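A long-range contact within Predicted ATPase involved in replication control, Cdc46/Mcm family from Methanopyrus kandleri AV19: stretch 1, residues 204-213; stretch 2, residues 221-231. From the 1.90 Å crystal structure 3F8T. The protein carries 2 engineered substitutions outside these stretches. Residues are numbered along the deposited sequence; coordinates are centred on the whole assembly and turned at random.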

# COMPACT_ATOMS: atom_id res chain seq x y z
N PRO A 204 -11.20 -17.62 -11.03
CA PRO A 204 -10.72 -16.24 -11.02
C PRO A 204 -9.30 -16.11 -11.55
O PRO A 204 -8.95 -15.07 -12.10
N LEU A 205 -8.49 -17.16 -11.40
CA LEU A 205 -7.11 -17.10 -11.90
C LEU A 205 -7.08 -16.84 -13.40
O LEU A 205 -6.38 -15.95 -13.85
N THR A 206 -7.85 -17.61 -14.16
CA THR A 206 -7.91 -17.40 -15.61
C THR A 206 -8.44 -16.02 -15.99
O THR A 206 -7.90 -15.35 -16.89
N THR A 207 -9.47 -15.57 -15.29
CA THR A 207 -10.02 -14.24 -15.51
C THR A 207 -8.98 -13.13 -15.32
O THR A 207 -8.84 -12.26 -16.19
N PHE A 208 -8.26 -13.15 -14.19
CA PHE A 208 -7.25 -12.14 -13.93
C PHE A 208 -6.09 -12.25 -14.92
O PHE A 208 -5.58 -11.23 -15.38
N ALA A 209 -5.69 -13.48 -15.25
CA ALA A 209 -4.57 -13.74 -16.17
C ALA A 209 -4.84 -13.15 -17.55
O ALA A 209 -3.97 -12.54 -18.16
N ARG A 210 -6.05 -13.34 -18.04
CA ARG A 210 -6.45 -12.80 -19.33
C ARG A 210 -6.60 -11.29 -19.30
O ARG A 210 -6.28 -10.59 -20.27
N ALA A 211 -7.06 -10.76 -18.16
CA ALA A 211 -7.13 -9.31 -17.99
C ALA A 211 -5.74 -8.70 -18.11
O ALA A 211 -5.57 -7.67 -18.76
N ILE A 212 -4.75 -9.34 -17.50
CA ILE A 212 -3.39 -8.82 -17.48
C ILE A 212 -2.63 -8.98 -18.79
O ILE A 212 -1.96 -8.05 -19.26
N ALA A 213 -2.73 -10.17 -19.38
CA ALA A 213 -1.91 -10.50 -20.54
C ALA A 213 -2.70 -11.35 -21.52
O ALA A 213 -2.56 -12.57 -21.53
N VAL A 221 2.38 -16.44 -18.06
CA VAL A 221 2.81 -15.12 -17.66
C VAL A 221 1.66 -14.41 -16.93
O VAL A 221 1.85 -13.90 -15.83
N GLY A 222 0.48 -14.39 -17.55
CA GLY A 222 -0.72 -13.80 -16.92
C GLY A 222 -1.01 -14.39 -15.55
O GLY A 222 -1.36 -13.66 -14.61
N LYS A 223 -0.90 -15.71 -15.42
CA LYS A 223 -1.18 -16.39 -14.15
C LYS A 223 -0.18 -15.97 -13.08
O LYS A 223 -0.56 -15.70 -11.95
N MET A 224 1.09 -15.90 -13.44
CA MET A 224 2.14 -15.42 -12.51
C MET A 224 1.86 -14.01 -11.98
O MET A 224 1.95 -13.76 -10.78
N LEU A 225 1.55 -13.09 -12.88
CA LEU A 225 1.24 -11.71 -12.50
C LEU A 225 -0.08 -11.59 -11.73
O LEU A 225 -0.18 -10.77 -10.83
N ALA A 226 -1.08 -12.38 -12.11
CA ALA A 226 -2.33 -12.44 -11.33
C ALA A 226 -2.05 -12.84 -9.87
O ALA A 226 -2.47 -12.16 -8.93
N LEU A 227 -1.31 -13.93 -9.68
CA LEU A 227 -1.03 -14.39 -8.32
C LEU A 227 -0.11 -13.40 -7.58
O LEU A 227 -0.23 -13.19 -6.38
N GLN A 228 0.81 -12.76 -8.30
CA GLN A 228 1.58 -11.68 -7.66
C GLN A 228 0.69 -10.57 -7.04
O GLN A 228 0.91 -10.16 -5.90
N LEU A 229 -0.33 -10.13 -7.78
CA LEU A 229 -1.28 -9.14 -7.24
C LEU A 229 -1.90 -9.61 -5.93
O LEU A 229 -1.98 -8.86 -4.97
N PHE A 230 -2.26 -10.89 -5.90
CA PHE A 230 -2.88 -11.50 -4.72
C PHE A 230 -1.88 -11.85 -3.60
O PHE A 230 -2.26 -12.44 -2.57
N SER A 231 -0.62 -11.47 -3.79
CA SER A 231 0.39 -11.64 -2.74
C SER A 231 0.71 -10.32 -2.03
O SER A 231 1.58 -10.28 -1.16

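Helices often approach closely where one of them offers a small residue, and the crossing of helices 204-212 and 221-229 is a compact illustration. Their axes come within 7.5 Å at an angle of 107°, and the tightest point lies where the CA atoms of Ala209 and Gly222 stand 3.9 Å apart. Gly222 has no side chain; a CB built on it in ideal geometry would lie 2.5 Å from the O of Ala209, a clash. Its absence lets the backbones meet, and the CA of Ala209 comes to 3.6 Å from the O of Gly222 in a CA-H...O contact. CB of Ala209, directed sideways, lies 3.5 Å from the N of Lys223.

Around this point two side chains act as knobs in holes of the other helix. Ala226 points toward the first helix and sits among Leu205, Phe208, Ala209 and Ile212, its CB 3.7 Å from the CB of Phe208. In return, Ile212 fills the hole formed by Gly222, Leu225, Ala226 and Leu229. Its chi1 is m and its chi2 t, an extended arrangement that carries CD1 to 3.4 Å from the N of Ala226 and 3.8 Å from CD1 of Leu229, while CG2 lies 3.7 Å from CD1 of Leu225. Leu225 and Leu229 are both m,t, a favoured leucine conformation on helices.

Leu205 adopts the other common helical leucine rotamer, t,p. This places its CD1 4.0 Å from the CB of Ala226 and 3.8 Å from the CG of Leu227. Leu227, again m,t, leaves its backbone sideways, but its end comes nearer to the first stretch. Lys223 also starts sideways; its chi1 is m and the remaining torsions are all t, so the chain is fully extended beyond CB. Its aliphatic part supplies the contact, with CG 3.9 Å from both the CB of Ala209 and the CG of Leu205, and its amino group makes no hydrogen bond across the interface.

Phe208 and Phe230 are both m, with chi1 of -86° and -79° and chi2 close to 90°; their ring planes meet at 90°, with the edge of Phe230 directed at the face of Phe208. The centroids are 4.9 Å apart and the two CZ atoms 3.6 Å.

No hydrogen bond joins the stretches; the side-chain contacts are largely apolar. The polar Ser231 stays out of reach of the first stretch, its OG, with chi1 p, donating to the O of Gln228 at 2.7 Å.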

# COMPACT_ATOMS: atom_id res chain seq x y z
CB PRO A 204 -10.81 -15.82 -9.54
CG PRO A 204 -10.79 -17.08 -8.79
CD PRO A 204 -11.38 -18.14 -9.66
CB LEU A 205 -6.33 -18.38 -11.58
CG LEU A 205 -4.89 -18.44 -12.11
CD1 LEU A 205 -4.03 -17.28 -11.58
CD2 LEU A 205 -4.27 -19.76 -11.75
CB THR A 206 -8.71 -18.53 -16.30
OG1 THR A 206 -8.07 -19.78 -16.02
CG2 THR A 206 -8.72 -18.32 -17.80
CB THR A 207 -11.22 -14.00 -14.58
OG1 THR A 207 -12.20 -15.02 -14.83
CG2 THR A 207 -11.83 -12.66 -14.82
CB PHE A 208 -6.74 -12.22 -12.49
CG PHE A 208 -7.56 -11.47 -11.50
CD1 PHE A 208 -8.62 -12.09 -10.83
CD2 PHE A 208 -7.28 -10.12 -11.22
CE1 PHE A 208 -9.37 -11.38 -9.88
CE2 PHE A 208 -8.02 -9.41 -10.27
CZ PHE A 208 -9.08 -10.04 -9.61
CB ALA A 209 -4.31 -15.25 -16.28
CB ARG A 210 -7.73 -13.47 -19.83
CG ARG A 210 -7.45 -14.70 -20.69
CD ARG A 210 -7.98 -15.97 -20.08
NE ARG A 210 -7.85 -17.12 -20.98
CZ ARG A 210 -6.73 -17.81 -21.18
NH1 ARG A 210 -6.72 -18.85 -22.00
NH2 ARG A 210 -5.60 -17.47 -20.55
CB ALA A 211 -7.76 -8.97 -16.65
CB ILE A 212 -2.56 -9.48 -16.33
CG1 ILE A 212 -3.16 -9.11 -14.97
CG2 ILE A 212 -1.09 -9.06 -16.43
CD1 ILE A 212 -2.61 -9.93 -13.81
CB ALA A 213 -0.61 -11.21 -20.11
CB VAL A 221 3.31 -14.30 -18.87
CG1 VAL A 221 3.61 -12.88 -18.46
CG2 VAL A 221 4.55 -14.97 -19.48
CB LYS A 223 -1.17 -17.91 -14.33
CG LYS A 223 -2.37 -18.45 -15.14
CD LYS A 223 -2.25 -19.95 -15.25
CE LYS A 223 -3.48 -20.52 -15.95
NZ LYS A 223 -3.26 -21.97 -16.24
CB MET A 224 3.49 -15.40 -13.22
CG MET A 224 4.03 -16.76 -13.59
SD MET A 224 5.65 -16.51 -14.38
CE MET A 224 6.07 -18.23 -14.59
CB LEU A 225 1.22 -10.81 -13.74
CG LEU A 225 2.49 -10.81 -14.60
CD1 LEU A 225 2.43 -9.67 -15.60
CD2 LEU A 225 3.71 -10.65 -13.76
CB ALA A 226 -3.31 -13.41 -11.96
CB LEU A 227 -0.47 -15.82 -8.35
CG LEU A 227 -1.47 -16.89 -8.83
CD1 LEU A 227 -0.75 -18.18 -9.12
CD2 LEU A 227 -2.60 -17.13 -7.81
CB GLN A 228 2.61 -11.08 -8.62
CG GLN A 228 3.39 -9.91 -7.99
CD GLN A 228 4.37 -9.30 -8.94
OE1 GLN A 228 4.04 -9.01 -10.09
NE2 GLN A 228 5.62 -9.12 -8.47
CB LEU A 229 -2.39 -8.82 -8.25
CG LEU A 229 -1.94 -7.91 -9.41
CD1 LEU A 229 -2.99 -7.97 -10.53
CD2 LEU A 229 -1.70 -6.48 -8.97
CB PHE A 230 -3.72 -12.70 -5.14
CG PHE A 230 -5.07 -12.30 -5.70
CD1 PHE A 230 -5.21 -11.98 -7.05
CD2 PHE A 230 -6.18 -12.20 -4.86
CE1 PHE A 230 -6.45 -11.58 -7.56
CE2 PHE A 230 -7.42 -11.81 -5.36
CZ PHE A 230 -7.55 -11.51 -6.72
CB SER A 231 1.67 -12.23 -3.32
OG SER A 231 2.43 -11.23 -3.95